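Local coordinates for protein meso-diaminopimelate dehydrogenase (Clostridium tetani, PDB 3WGY) that catalyses, in its natural form, the NADP-dependent oxidative deamination of meso-diaminopimelate, and is seen here as an engineered variant holding the 2-oxo acid 4-methyl-2-oxovalerate, at residues S137-G142 against V253-N258; G126-N131 against M267-N272; Y202-E207 against H233-E238; K150-G155 against N168-I173. The protein carries 6 engineered substitutions. All blocks are in the same frame, centred on the assembly; numbering follows the deposited sequence.

Contact 1: S137-G142 against V253-N258; sequences SILPKG and VIRSGN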
loop_
_atom_site.group_PDB
_atom_site.type_symbol
_atom_site.label_atom_id
_atom_site.label_comp_id
_atom_site.label_asym_id
_atom_site.label_seq_id
_atom_site.Cartn_x
_atom_site.Cartn_y
_atom_site.Cartn_z
ATOM N N SER B 137 -11.161 -3.617 1.708
ATOM C CA SER B 137 -11.061 -4.952 2.290
ATOM C C SER B 137 -10.837 -4.850 3.788
ATOM O O SER B 137 -11.454 -5.570 4.570
ATOM C CB SER B 137 -9.912 -5.738 1.662
ATOM O OG SER B 137 -10.214 -6.085 0.328
ATOM N N ILE B 138 -9.946 -3.948 4.179
ATOM C CA ILE B 138 -9.635 -3.739 5.583
ATOM C C ILE B 138 -10.786 -3.038 6.321
ATOM O O ILE B 138 -11.112 -3.379 7.464
ATOM C CB ILE B 138 -8.348 -2.884 5.741
ATOM C CG1 ILE B 138 -7.150 -3.576 5.075
ATOM C CG2 ILE B 138 -8.091 -2.618 7.198
ATOM C CD1 ILE B 138 -6.919 -5.000 5.503
ATOM N N LEU B 139 -11.399 -2.060 5.665
ATOM C CA LEU B 139 -12.501 -1.311 6.265
ATOM C C LEU B 139 -13.735 -1.434 5.367
ATOM O O LEU B 139 -14.065 -0.518 4.623
ATOM C CB LEU B 139 -12.096 0.160 6.419
ATOM C CG LEU B 139 -10.906 0.445 7.347
ATOM C CD1 LEU B 139 -10.471 1.912 7.226
ATOM C CD2 LEU B 139 -11.295 0.104 8.789
ATOM N N PRO B 140 -14.433 -2.578 5.440
ATOM C CA PRO B 140 -15.631 -2.866 4.645
ATOM C C PRO B 140 -16.724 -1.817 4.732
ATOM O O PRO B 140 -17.509 -1.654 3.797
ATOM C CB PRO B 140 -16.075 -4.226 5.179
ATOM C CG PRO B 140 -15.616 -4.189 6.599
ATOM C CD PRO B 140 -14.235 -3.614 6.469
ATOM N N LYS B 141 -16.780 -1.119 5.856
ATOM C CA LYS B 141 -17.768 -0.070 6.049
ATOM C C LYS B 141 -17.025 1.263 6.003
ATOM O O LYS B 141 -16.206 1.571 6.866
ATOM C CB LYS B 141 -18.479 -0.241 7.393
ATOM C CG LYS B 141 -19.145 -1.601 7.578
ATOM C CD LYS B 141 -20.168 -1.888 6.487
ATOM C CE LYS B 141 -20.835 -3.240 6.705
ATOM N NZ LYS B 141 -21.900 -3.517 5.698
ATOM N N GLY B 142 -17.306 2.042 4.972
ATOM C CA GLY B 142 -16.649 3.324 4.818
ATOM C C GLY B 142 -16.696 3.755 3.366
ATOM O O GLY B 142 -17.402 3.142 2.559
ATOM N N VAL B 253 -5.358 8.130 -2.708
ATOM C CA VAL B 253 -6.354 7.081 -2.547
ATOM C C VAL B 253 -6.619 7.034 -1.047
ATOM O O VAL B 253 -5.765 6.610 -0.268
ATOM C CB VAL B 253 -5.864 5.707 -3.028
ATOM C CG1 VAL B 253 -6.941 4.666 -2.760
ATOM C CG2 VAL B 253 -5.552 5.760 -4.517
ATOM N N ILE B 254 -7.809 7.470 -0.649
ATOM C CA ILE B 254 -8.164 7.522 0.758
ATOM C C ILE B 254 -9.370 6.683 1.169
ATOM O O ILE B 254 -10.435 6.778 0.564
ATOM C CB ILE B 254 -8.438 8.975 1.163
ATOM C CG1 ILE B 254 -7.187 9.824 0.914
ATOM C CG2 ILE B 254 -8.895 9.035 2.601
ATOM C CD1 ILE B 254 -7.431 11.303 1.040
ATOM N N ARG B 255 -9.207 5.866 2.203
ATOM C CA ARG B 255 -10.323 5.060 2.679
ATOM C C ARG B 255 -10.703 5.614 4.030
ATOM O O ARG B 255 -9.911 5.586 4.982
ATOM C CB ARG B 255 -9.953 3.576 2.806
ATOM C CG ARG B 255 -11.108 2.669 3.274
ATOM C CD ARG B 255 -12.212 2.517 2.213
ATOM N NE ARG B 255 -13.285 1.616 2.646
ATOM C CZ ARG B 255 -14.398 1.381 1.953
ATOM N NH1 ARG B 255 -14.595 1.981 0.784
ATOM N NH2 ARG B 255 -15.314 0.541 2.427
ATOM N N SER B 256 -11.911 6.154 4.090
ATOM C CA SER B 256 -12.430 6.711 5.317
ATOM C C SER B 256 -13.468 5.724 5.810
ATOM O O SER B 256 -14.539 5.586 5.219
ATOM C CB SER B 256 -13.095 8.066 5.063
ATOM O OG SER B 256 -13.641 8.574 6.269
ATOM N N GLY B 257 -13.140 5.023 6.882
ATOM C CA GLY B 257 -14.069 4.059 7.415
ATOM C C GLY B 257 -14.364 4.370 8.858
ATOM O O GLY B 257 -13.728 5.222 9.474
ATOM N N ASN B 258 -15.351 3.682 9.399
ATOM C CA ASN B 258 -15.713 3.880 10.783
ATOM C C ASN B 258 -15.675 2.519 11.448
ATOM O O ASN B 258 -16.009 1.514 10.828
ATOM C CB ASN B 258 -17.115 4.484 10.883
ATOM C CG ASN B 258 -18.114 3.781 9.988
ATOM O OD1 ASN B 258 -18.081 3.929 8.764
ATOM N ND2 ASN B 258 -19.001 3.004 10.592
#
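Arg255 reaches from strand 249-258 to the chain leaving helix 123-138 and grips one carbonyl side-on, with NE and NH2 both donating to Leu139 O. The NH2 bond measures 2.7 Å from Arg255 NH2 to Leu139 O and lies in the carbonyl plane; the NE bond, 3.0 Å from Arg255 NE to Leu139 O, comes in tilted from that plane. Leu139 O sits close to the guanidinium plane. With CG anti to the backbone N (chi1 -179°) and a bend at chi2 (69°), the arginine chain slides past Leu139 in the opposite direction, and its CG touches Leu139 CB and CD1, each at 4.1 Å. Gly142 C covers one guanidinium face, 3.5 Å above its plane and over the centre, while Arg255 NH1 is hydrogen-bonded to Thr144 OG1. Leu139 is the first residue to leave helical geometry, so the bonds hold the chain where it unwinds. Gly142 and Gly257 form a non-hydrogen-bonded antiparallel pair with CA atoms only 3.7 Å apart, a closeness allowed by the lack of side chains on both; Asn258 N adds a weak bond to Lys141 O. Pro140 and Lys141 also pack on Gln25 of the second subunit. This is a helix-to-strand connection, in which an arginine of the middle of the three antiparallel strands this subunit gives the sheet ties down the turn leading into edge strand 142-147.

Contact 2: G126-N131 against M267-N272; sequences GLFSLN and MEFNLN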
loop_
_atom_site.group_PDB
_atom_site.type_symbol
_atom_site.label_atom_id
_atom_site.label_comp_id
_atom_site.label_asym_id
_atom_site.label_seq_id
_atom_site.Cartn_x
_atom_site.Cartn_y
_atom_site.Cartn_z
ATOM N N GLY B 126 -2.980 0.153 -11.292
ATOM C CA GLY B 126 -1.759 -0.360 -10.706
ATOM C C GLY B 126 -1.739 -0.152 -9.206
ATOM O O GLY B 126 -2.544 -0.736 -8.479
ATOM N N LEU B 127 -0.830 0.697 -8.734
ATOM C CA LEU B 127 -0.726 0.942 -7.301
ATOM C C LEU B 127 -2.009 1.513 -6.697
ATOM O O LEU B 127 -2.414 1.113 -5.608
ATOM C CB LEU B 127 0.458 1.863 -7.007
ATOM C CG LEU B 127 1.777 1.378 -7.618
ATOM C CD1 LEU B 127 2.906 2.283 -7.159
ATOM C CD2 LEU B 127 2.049 -0.060 -7.196
ATOM N N PHE B 128 -2.657 2.441 -7.391
ATOM C CA PHE B 128 -3.884 3.003 -6.848
ATOM C C PHE B 128 -4.958 1.936 -6.714
ATOM O O PHE B 128 -5.713 1.923 -5.742
ATOM C CB PHE B 128 -4.374 4.164 -7.720
ATOM C CG PHE B 128 -3.666 5.464 -7.450
ATOM C CD1 PHE B 128 -2.525 5.502 -6.658
ATOM C CD2 PHE B 128 -4.130 6.648 -7.999
ATOM C CE1 PHE B 128 -1.861 6.706 -6.423
ATOM C CE2 PHE B 128 -3.471 7.857 -7.767
ATOM C CZ PHE B 128 -2.339 7.887 -6.981
ATOM N N SER B 129 -5.007 1.029 -7.689
ATOM C CA SER B 129 -5.971 -0.060 -7.696
ATOM C C SER B 129 -5.779 -0.926 -6.455
ATOM O O SER B 129 -6.738 -1.265 -5.771
ATOM C CB SER B 129 -5.780 -0.932 -8.946
ATOM O OG SER B 129 -5.664 -0.132 -10.110
ATOM N N LEU B 130 -4.528 -1.283 -6.177
ATOM C CA LEU B 130 -4.213 -2.118 -5.023
ATOM C C LEU B 130 -4.669 -1.456 -3.735
ATOM O O LEU B 130 -5.197 -2.119 -2.840
ATOM C CB LEU B 130 -2.706 -2.375 -4.937
ATOM C CG LEU B 130 -2.099 -3.370 -5.926
ATOM C CD1 LEU B 130 -0.591 -3.148 -6.030
ATOM C CD2 LEU B 130 -2.434 -4.808 -5.463
ATOM N N ASN B 131 -4.457 -0.146 -3.638
ATOM C CA ASN B 131 -4.838 0.558 -2.434
ATOM C C ASN B 131 -6.327 0.771 -2.272
ATOM O O ASN B 131 -6.806 0.857 -1.142
ATOM C CB ASN B 131 -4.062 1.873 -2.307
ATOM C CG ASN B 131 -2.642 1.640 -1.811
ATOM O OD1 ASN B 131 -1.722 1.409 -2.594
ATOM N ND2 ASN B 131 -2.474 1.659 -0.506
ATOM N N MET B 267 -7.160 5.482 6.100
ATOM C CA MET B 267 -6.003 4.950 5.394
ATOM C C MET B 267 -5.786 5.832 4.168
ATOM O O MET B 267 -6.746 6.259 3.502
ATOM C CB MET B 267 -6.269 3.524 4.927
ATOM C CG MET B 267 -6.619 2.546 6.042
ATOM S SD MET B 267 -7.375 1.041 5.358
ATOM C CE MET B 267 -6.023 0.384 4.417
ATOM N N GLU B 268 -4.531 6.112 3.860
ATOM C CA GLU B 268 -4.224 6.940 2.711
ATOM C C GLU B 268 -2.965 6.483 1.997
ATOM O O GLU B 268 -1.999 6.067 2.630
ATOM C CB GLU B 268 -4.064 8.415 3.147
ATOM C CG GLU B 268 -3.580 9.335 2.035
ATOM C CD GLU B 268 -3.545 10.820 2.410
ATOM O OE1 GLU B 268 -2.961 11.600 1.630
ATOM O OE2 GLU B 268 -4.096 11.214 3.457
ATOM N N PHE B 269 -3.003 6.527 0.672
ATOM C CA PHE B 269 -1.847 6.198 -0.148
ATOM C C PHE B 269 -1.792 7.350 -1.138
ATOM O O PHE B 269 -2.825 7.748 -1.681
ATOM C CB PHE B 269 -2.042 4.889 -0.916
ATOM C CG PHE B 269 -0.885 4.537 -1.819
ATOM C CD1 PHE B 269 0.268 3.947 -1.303
ATOM C CD2 PHE B 269 -0.939 4.820 -3.176
ATOM C CE1 PHE B 269 1.354 3.643 -2.140
ATOM C CE2 PHE B 269 0.134 4.523 -4.017
ATOM C CZ PHE B 269 1.284 3.931 -3.496
ATOM N N ASN B 270 -0.614 7.910 -1.363
ATOM C CA ASN B 270 -0.517 8.997 -2.324
ATOM C C ASN B 270 0.844 9.001 -2.987
ATOM O O ASN B 270 1.802 8.433 -2.463
ATOM C CB ASN B 270 -0.825 10.356 -1.663
ATOM C CG ASN B 270 0.228 10.782 -0.672
ATOM O OD1 ASN B 270 1.406 10.854 -1.001
ATOM N ND2 ASN B 270 -0.194 11.084 0.548
ATOM N N LEU B 271 0.908 9.621 -4.156
ATOM C CA LEU B 271 2.131 9.701 -4.929
ATOM C C LEU B 271 2.413 11.144 -5.342
ATOM O O LEU B 271 1.497 11.896 -5.677
ATOM C CB LEU B 271 2.006 8.837 -6.198
ATOM C CG LEU B 271 1.771 7.329 -6.047
ATOM C CD1 LEU B 271 1.311 6.755 -7.380
ATOM C CD2 LEU B 271 3.047 6.632 -5.573
ATOM N N ASN B 272 3.687 11.517 -5.327
ATOM C CA ASN B 272 4.116 12.849 -5.744
ATOM C C ASN B 272 5.232 12.570 -6.744
ATOM O O ASN B 272 6.375 12.315 -6.357
ATOM C CB ASN B 272 4.644 13.636 -4.548
ATOM C CG ASN B 272 4.997 15.074 -4.905
ATOM O OD1 ASN B 272 5.060 15.444 -6.081
ATOM N ND2 ASN B 272 5.238 15.885 -3.886
#
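Asn131 lays its side-chain amide over one face of the Phe269 ring, the two planes 18° apart and stacked. Asn131 CG lies 3.4 Å from Phe269 CG. Phe269 CG stands anti to the backbone N (chi1 178°), which carries the ring from strand 267-272 toward helix 126-131. At its edge the ring meets Phe128, whose side chain crosses it at about a right angle; Phe128 CE1 lies 3.8 Å from Phe269 CE2. Leu127 CB approaches the same Phe269 CE2 obliquely at 4.0 Å. Leu271 slides past Phe128 in the opposite direction, its CD1 touching Phe128 CE1 at 3.3 Å. The helix and strand segments run antiparallel, at 173°, with axes 9.3 Å apart. Phe128 also meets Trp123 edge-to-face, and the strand pairs in an antiparallel ladder with the second subunit, carrying the sheet across the dimer interface. Between these segments the contact is therefore made by aromatic and aliphatic carbon and one flat amide, all buried, so cohesion between them probably rests mainly on dispersion and shape, with a polar share from the amide lying on the ring.

Contact 3: Y202-E207 against H233-E238; sequences YVVPEE and HFITEE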
loop_
_atom_site.group_PDB
_atom_site.type_symbol
_atom_site.label_atom_id
_atom_site.label_comp_id
_atom_site.label_asym_id
_atom_site.label_seq_id
_atom_site.Cartn_x
_atom_site.Cartn_y
_atom_site.Cartn_z
ATOM N N TYR B 202 -3.154 27.588 -18.343
ATOM C CA TYR B 202 -2.155 28.615 -18.568
ATOM C C TYR B 202 -2.192 28.786 -20.073
ATOM O O TYR B 202 -1.817 27.883 -20.823
ATOM C CB TYR B 202 -0.781 28.155 -18.086
ATOM C CG TYR B 202 -0.713 27.997 -16.582
ATOM C CD1 TYR B 202 -1.209 26.852 -15.953
ATOM C CD2 TYR B 202 -0.186 29.017 -15.783
ATOM C CE1 TYR B 202 -1.180 26.725 -14.565
ATOM C CE2 TYR B 202 -0.155 28.907 -14.403
ATOM C CZ TYR B 202 -0.651 27.760 -13.797
ATOM O OH TYR B 202 -0.622 27.662 -12.427
ATOM N N VAL B 203 -2.656 29.950 -20.507
ATOM C CA VAL B 203 -2.815 30.216 -21.924
ATOM C C VAL B 203 -1.938 31.292 -22.542
ATOM O O VAL B 203 -1.667 32.321 -21.938
ATOM C CB VAL B 203 -4.296 30.581 -22.218
ATOM C CG1 VAL B 203 -4.465 31.023 -23.667
ATOM C CG2 VAL B 203 -5.192 29.394 -21.893
ATOM N N VAL B 204 -1.495 31.020 -23.763
ATOM C CA VAL B 204 -0.705 31.963 -24.536
ATOM C C VAL B 204 -1.730 32.478 -25.545
ATOM O O VAL B 204 -2.144 31.750 -26.448
ATOM C CB VAL B 204 0.443 31.268 -25.287
ATOM C CG1 VAL B 204 1.263 32.304 -26.046
ATOM C CG2 VAL B 204 1.319 30.502 -24.298
ATOM N N PRO B 205 -2.167 33.735 -25.390
ATOM C CA PRO B 205 -3.155 34.336 -26.289
ATOM C C PRO B 205 -2.575 34.861 -27.599
ATOM O O PRO B 205 -1.396 35.217 -27.655
ATOM C CB PRO B 205 -3.718 35.467 -25.443
ATOM C CG PRO B 205 -2.468 35.978 -24.774
ATOM C CD PRO B 205 -1.770 34.690 -24.335
ATOM N N GLU B 206 -3.403 34.893 -28.643
ATOM C CA GLU B 206 -2.993 35.437 -29.940
ATOM C C GLU B 206 -2.927 36.937 -29.683
ATOM O O GLU B 206 -3.598 37.427 -28.778
ATOM C CB GLU B 206 -4.060 35.179 -31.009
ATOM C CG GLU B 206 -4.378 33.725 -31.306
ATOM C CD GLU B 206 -3.278 33.015 -32.071
ATOM O OE1 GLU B 206 -2.403 33.691 -32.639
ATOM O OE2 GLU B 206 -3.299 31.771 -32.116
ATOM N N GLU B 207 -2.136 37.681 -30.452
ATOM C CA GLU B 207 -2.082 39.122 -30.216
ATOM C C GLU B 207 -3.506 39.642 -30.402
ATOM O O GLU B 207 -4.202 39.232 -31.334
ATOM C CB GLU B 207 -1.114 39.812 -31.179
ATOM C CG GLU B 207 -1.565 39.893 -32.620
ATOM C CD GLU B 207 -0.557 40.639 -33.480
ATOM O OE1 GLU B 207 -0.252 41.812 -33.164
ATOM O OE2 GLU B 207 -0.062 40.050 -34.465
ATOM N N HIS B 233 -4.939 31.459 -16.443
ATOM C CA HIS B 233 -3.838 32.393 -16.284
ATOM C C HIS B 233 -3.257 32.667 -17.665
ATOM O O HIS B 233 -3.102 31.748 -18.476
ATOM C CB HIS B 233 -2.744 31.801 -15.391
ATOM C CG HIS B 233 -3.189 31.519 -13.990
ATOM N ND1 HIS B 233 -3.488 32.523 -13.090
ATOM C CD2 HIS B 233 -3.377 30.350 -13.333
ATOM C CE1 HIS B 233 -3.839 31.981 -11.937
ATOM N NE2 HIS B 233 -3.782 30.666 -12.059
ATOM N N PHE B 234 -2.935 33.926 -17.935
ATOM C CA PHE B 234 -2.364 34.281 -19.225
ATOM C C PHE B 234 -0.857 34.474 -19.108
ATOM O O PHE B 234 -0.373 35.225 -18.262
ATOM C CB PHE B 234 -3.059 35.531 -19.769
ATOM C CG PHE B 234 -4.491 35.288 -20.157
ATOM C CD1 PHE B 234 -4.796 34.482 -21.254
ATOM C CD2 PHE B 234 -5.534 35.814 -19.406
ATOM C CE1 PHE B 234 -6.118 34.205 -21.593
ATOM C CE2 PHE B 234 -6.864 35.541 -19.737
ATOM C CZ PHE B 234 -7.155 34.736 -20.833
ATOM N N ILE B 235 -0.115 33.763 -19.948
ATOM C CA ILE B 235 1.333 33.845 -19.926
ATOM C C ILE B 235 1.890 33.913 -21.348
ATOM O O ILE B 235 1.148 33.817 -22.320
ATOM C CB ILE B 235 1.939 32.607 -19.214
ATOM C CG1 ILE B 235 1.585 31.336 -19.986
ATOM C CG2 ILE B 235 1.408 32.502 -17.789
ATOM C CD1 ILE B 235 2.282 30.103 -19.459
ATOM N N THR B 236 3.205 34.069 -21.462
ATOM C CA THR B 236 3.862 34.130 -22.761
ATOM C C THR B 236 4.290 32.729 -23.189
ATOM O O THR B 236 4.241 31.782 -22.402
ATOM C CB THR B 236 5.132 34.981 -22.710
ATOM O OG1 THR B 236 6.147 34.265 -21.994
ATOM C CG2 THR B 236 4.859 36.312 -22.012
ATOM N N GLU B 237 4.731 32.614 -24.434
ATOM C CA GLU B 237 5.182 31.340 -24.973
ATOM C C GLU B 237 6.416 30.861 -24.198
ATOM O O GLU B 237 6.555 29.672 -23.917
ATOM C CB GLU B 237 5.525 31.501 -26.457
ATOM C CG GLU B 237 5.769 30.193 -27.200
ATOM C CD GLU B 237 4.485 29.428 -27.483
ATOM O OE1 GLU B 237 3.624 29.936 -28.239
ATOM O OE2 GLU B 237 4.338 28.315 -26.947
ATOM N N GLU B 238 7.306 31.793 -23.859
ATOM C CA GLU B 238 8.524 31.474 -23.118
ATOM C C GLU B 238 8.226 30.797 -21.777
ATOM O O GLU B 238 8.793 29.747 -21.465
ATOM C CB GLU B 238 9.349 32.743 -22.866
ATOM C CG GLU B 238 10.463 32.548 -21.843
ATOM C CD GLU B 238 11.279 33.806 -21.569
ATOM O OE1 GLU B 238 10.698 34.849 -21.209
ATOM O OE2 GLU B 238 12.515 33.747 -21.701
#
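Tyr202 and His233 lie side by side and point the same way, with His233 CD2 over one face of the tyrosine ring, 3.7 Å from Tyr202 CE2. The two planes make 33° and the ring centroids stand 5.1 Å apart, an oblique aromatic pair. Near the edge of the tyrosine ring comes Ile235 CG2, while Ile235 CD1 touches Tyr202 CB at 3.9 Å. On the other face of the sheet Val203 and Phe234 form a second side-by-side pair, Val203 CB lying 4.0 Å from Phe234 CD1, and Pro205 CD approaches that phenyl ring obliquely. Between the two pairs runs a parallel backbone ladder: Val203 N donates to His233 O at 2.7 Å, nearly along the C=O axis, and Ile235 N donates to Val203 O at 2.9 Å. The ladder closes a beta-alpha-beta unit of strand 197-205, helix 211-219 and strand 230-234, which is the edge strand of a mixed sheet. Helix 211-219 covers the Val203 and Phe234 face through Leu211, Ile214 and Ile218. Past the ladder segment 233-238 turns into helix 237-243 with Thr236 as the N-cap; its side chain caps a backbone N and Glu239 OE2 accepts from Thr236 N, consistent with a capping box. Val204 CG2 packs against Thr236 O at 3.7 Å. Val204 CG1 lies 4.0 Å from Glu237 OE1, the two side chains crossing at about a right angle. Glu237 OE2 is bonded to Asn168 ND2, at the corner in strand 166-175, and Leu240 of the helix covers Val204 and Ile235.

Contact 4: K150-G155 against N168-I173; sequences KGVSLG and NGIQYI. Engineered in segment 150-155: Leu154 (natural residue Gln). Engineered in segment 168-173: Ile173 (natural residue Thr). With COI (2-oxo-4-methylpentanoic acid), chain C.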
loop_
_atom_site.group_PDB
_atom_site.type_symbol
_atom_site.label_atom_id
_atom_site.label_comp_id
_atom_site.label_asym_id
_atom_site.label_seq_id
_atom_site.Cartn_x
_atom_site.Cartn_y
_atom_site.Cartn_z
ATOM N N LYS B 150 -1.954 17.048 -9.140
ATOM C CA LYS B 150 -1.701 17.951 -10.260
ATOM C C LYS B 150 -1.045 17.234 -11.442
ATOM O O LYS B 150 0.056 16.697 -11.333
ATOM C CB LYS B 150 -0.837 19.138 -9.828
ATOM C CG LYS B 150 -0.565 20.118 -10.959
ATOM C CD LYS B 150 0.131 21.373 -10.452
ATOM C CE LYS B 150 0.449 22.325 -11.594
ATOM N NZ LYS B 150 0.978 23.630 -11.100
ATOM N N GLY B 151 -1.792 17.119 -12.589
ATOM C CA GLY B 151 -1.187 16.637 -13.807
ATOM C C GLY B 151 -1.984 17.128 -14.991
ATOM O O GLY B 151 -3.095 17.641 -14.834
ATOM N N VAL B 152 -1.422 16.975 -16.180
ATOM C CA VAL B 152 -2.065 17.428 -17.387
ATOM C C VAL B 152 -3.067 16.429 -17.948
ATOM O O VAL B 152 -2.925 15.216 -17.780
ATOM C CB VAL B 152 -1.018 17.731 -18.469
ATOM C CG1 VAL B 152 -1.700 18.327 -19.677
ATOM C CG2 VAL B 152 0.058 18.668 -17.924
ATOM N N SER B 153 -4.102 16.959 -18.590
ATOM C CA SER B 153 -5.113 16.131 -19.238
ATOM C C SER B 153 -4.981 16.490 -20.710
ATOM O O SER B 153 -5.558 17.470 -21.173
ATOM C CB SER B 153 -6.508 16.484 -18.736
ATOM O OG SER B 153 -6.579 16.357 -17.329
ATOM N N LEU B 154 -4.203 15.694 -21.436
ATOM C CA LEU B 154 -3.950 15.949 -22.855
ATOM C C LEU B 154 -5.158 16.465 -23.622
ATOM O O LEU B 154 -5.069 17.483 -24.314
ATOM C CB LEU B 154 -3.396 14.687 -23.533
ATOM C CG LEU B 154 -2.949 14.797 -24.997
ATOM C CD1 LEU B 154 -4.157 14.663 -25.907
ATOM C CD2 LEU B 154 -2.215 16.119 -25.235
ATOM N N GLY B 155 -6.278 15.759 -23.500
ATOM C CA GLY B 155 -7.479 16.166 -24.198
ATOM C C GLY B 155 -7.805 17.618 -23.928
ATOM O O GLY B 155 -8.100 18.376 -24.850
ATOM N N ASN B 168 -1.498 28.994 -27.715
ATOM C CA ASN B 168 -1.036 27.749 -27.149
ATOM C C ASN B 168 -1.455 27.729 -25.680
ATOM O O ASN B 168 -1.880 28.749 -25.141
ATOM C CB ASN B 168 0.490 27.664 -27.297
ATOM C CG ASN B 168 1.012 26.263 -27.095
ATOM O OD1 ASN B 168 0.237 25.319 -26.974
ATOM N ND2 ASN B 168 2.332 26.115 -27.063
ATOM N N GLY B 169 -1.357 26.568 -25.040
ATOM C CA GLY B 169 -1.747 26.481 -23.647
ATOM C C GLY B 169 -1.651 25.088 -23.056
ATOM O O GLY B 169 -1.354 24.117 -23.746
ATOM N N ILE B 170 -1.910 25.000 -21.760
ATOM C CA ILE B 170 -1.858 23.733 -21.048
ATOM C C ILE B 170 -2.888 23.743 -19.918
ATOM O O ILE B 170 -3.182 24.793 -19.343
ATOM C CB ILE B 170 -0.440 23.502 -20.453
ATOM C CG1 ILE B 170 -0.329 22.088 -19.867
ATOM C CG2 ILE B 170 -0.167 24.533 -19.359
ATOM C CD1 ILE B 170 1.103 21.671 -19.530
ATOM N N GLN B 171 -3.438 22.575 -19.612
ATOM C CA GLN B 171 -4.427 22.432 -18.545
ATOM C C GLN B 171 -3.899 21.488 -17.469
ATOM O O GLN B 171 -3.083 20.612 -17.754
ATOM C CB GLN B 171 -5.750 21.866 -19.104
ATOM C CG GLN B 171 -6.796 21.503 -18.030
ATOM C CD GLN B 171 -6.719 20.053 -17.544
ATOM O OE1 GLN B 171 -5.667 19.413 -17.596
ATOM N NE2 GLN B 171 -7.844 19.537 -17.050
ATOM N N TYR B 172 -4.365 21.684 -16.240
ATOM C CA TYR B 172 -4.002 20.845 -15.104
ATOM C C TYR B 172 -5.261 20.542 -14.303
ATOM O O TYR B 172 -6.097 21.425 -14.101
ATOM C CB TYR B 172 -3.046 21.561 -14.145
ATOM C CG TYR B 172 -1.670 21.851 -14.681
ATOM C CD1 TYR B 172 -0.704 20.844 -14.775
ATOM C CD2 TYR B 172 -1.325 23.139 -15.085
ATOM C CE1 TYR B 172 0.573 21.121 -15.255
ATOM C CE2 TYR B 172 -0.060 23.425 -15.566
ATOM C CZ TYR B 172 0.884 22.414 -15.646
ATOM O OH TYR B 172 2.138 22.709 -16.106
ATOM N N ILE B 173 -5.400 19.299 -13.858
ATOM C CA ILE B 173 -6.520 18.925 -13.007
ATOM C C ILE B 173 -5.829 18.899 -11.655
ATOM O O ILE B 173 -4.724 18.364 -11.533
ATOM C CB ILE B 173 -7.086 17.517 -13.324
ATOM C CG1 ILE B 173 -7.719 17.501 -14.719
ATOM C CG2 ILE B 173 -8.141 17.146 -12.287
ATOM C CD1 ILE B 173 -8.390 16.178 -15.107
HETATM C C1 COI C . -6.804 13.854 -21.271
HETATM O O1 COI C . -7.423 14.925 -21.116
HETATM O O2 COI C . -5.831 13.580 -20.531
HETATM C C2 COI C . -7.226 12.871 -22.364
HETATM O O3 COI C . -8.180 13.098 -23.110
HETATM C C3 COI C . -6.390 11.597 -22.483
HETATM C C4 COI C . -5.345 11.763 -23.589
HETATM C C5 COI C . -4.467 10.513 -23.655
HETATM C C6 COI C . -6.046 11.970 -24.933
#
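The pocket of the bound 2-oxo acid begins where the short, weakly bonded edge strand 151-152 gives way to helix 154-162, and this contact joins that junction to strand 166-175. The ligand carboxylate meets the helix start: its O2 lies 2.8 Å from Leu154 N and its O1 2.8 Å from Gly155 N. Leu154, an engineered residue, places CD1 3.4 Å from the ligand methyl C6. Behind this, Gln171 OE1 takes a weak bond from Ser153 N at 3.1 Å; the glutamine chain bends at chi2 (-91°) to bring its amide there. Gly151 O accepts from Ile173 N, also engineered, at 3.0 Å. At the outer end Lys150 extends across the Tyr172 ring, its CE over the centre of one face, 3.7 Å from the centroid, and its NZ in cation-pi contact. Tyr172 OH is bonded to His244 ND1. Val152 CG2 touches Ile170 CD1 at 3.6 Å and, on the same side, Tyr172 CE1. The ligand is also hydrogen-bonded to His156 ND1. Two successive backbone N-H groups at a helix start would probably stabilise the carboxylate's negative charge, and Gln171, through its weak bond to Ser153 N, may help as a second-shell residue to position that turn.

Contacts 1 and 2 share helix 123-138 and neighbouring strands of the three-stranded sheet, their centres 13 Å apart; Val253 N bonds probably to Phe269 O and Arg255 N to Met267 O, and both contacts touch the second subunit. Contacts 3 and 4 lie in the mixed sheet, centres 14 Å apart, joined through neighbouring strands by probable bonds from Val204 N to Asn168 O and from Tyr202 N to Ile170 O, with Tyr202 packed on Tyr172. Contact 4 alone among them holds the ligand pocket. The nearest atoms of contacts 2 and 4 are about 7 Å apart and those of contacts 1 and 4 about 12 Å, whereas contacts 1 and 3 stand 43 Å apart between centres.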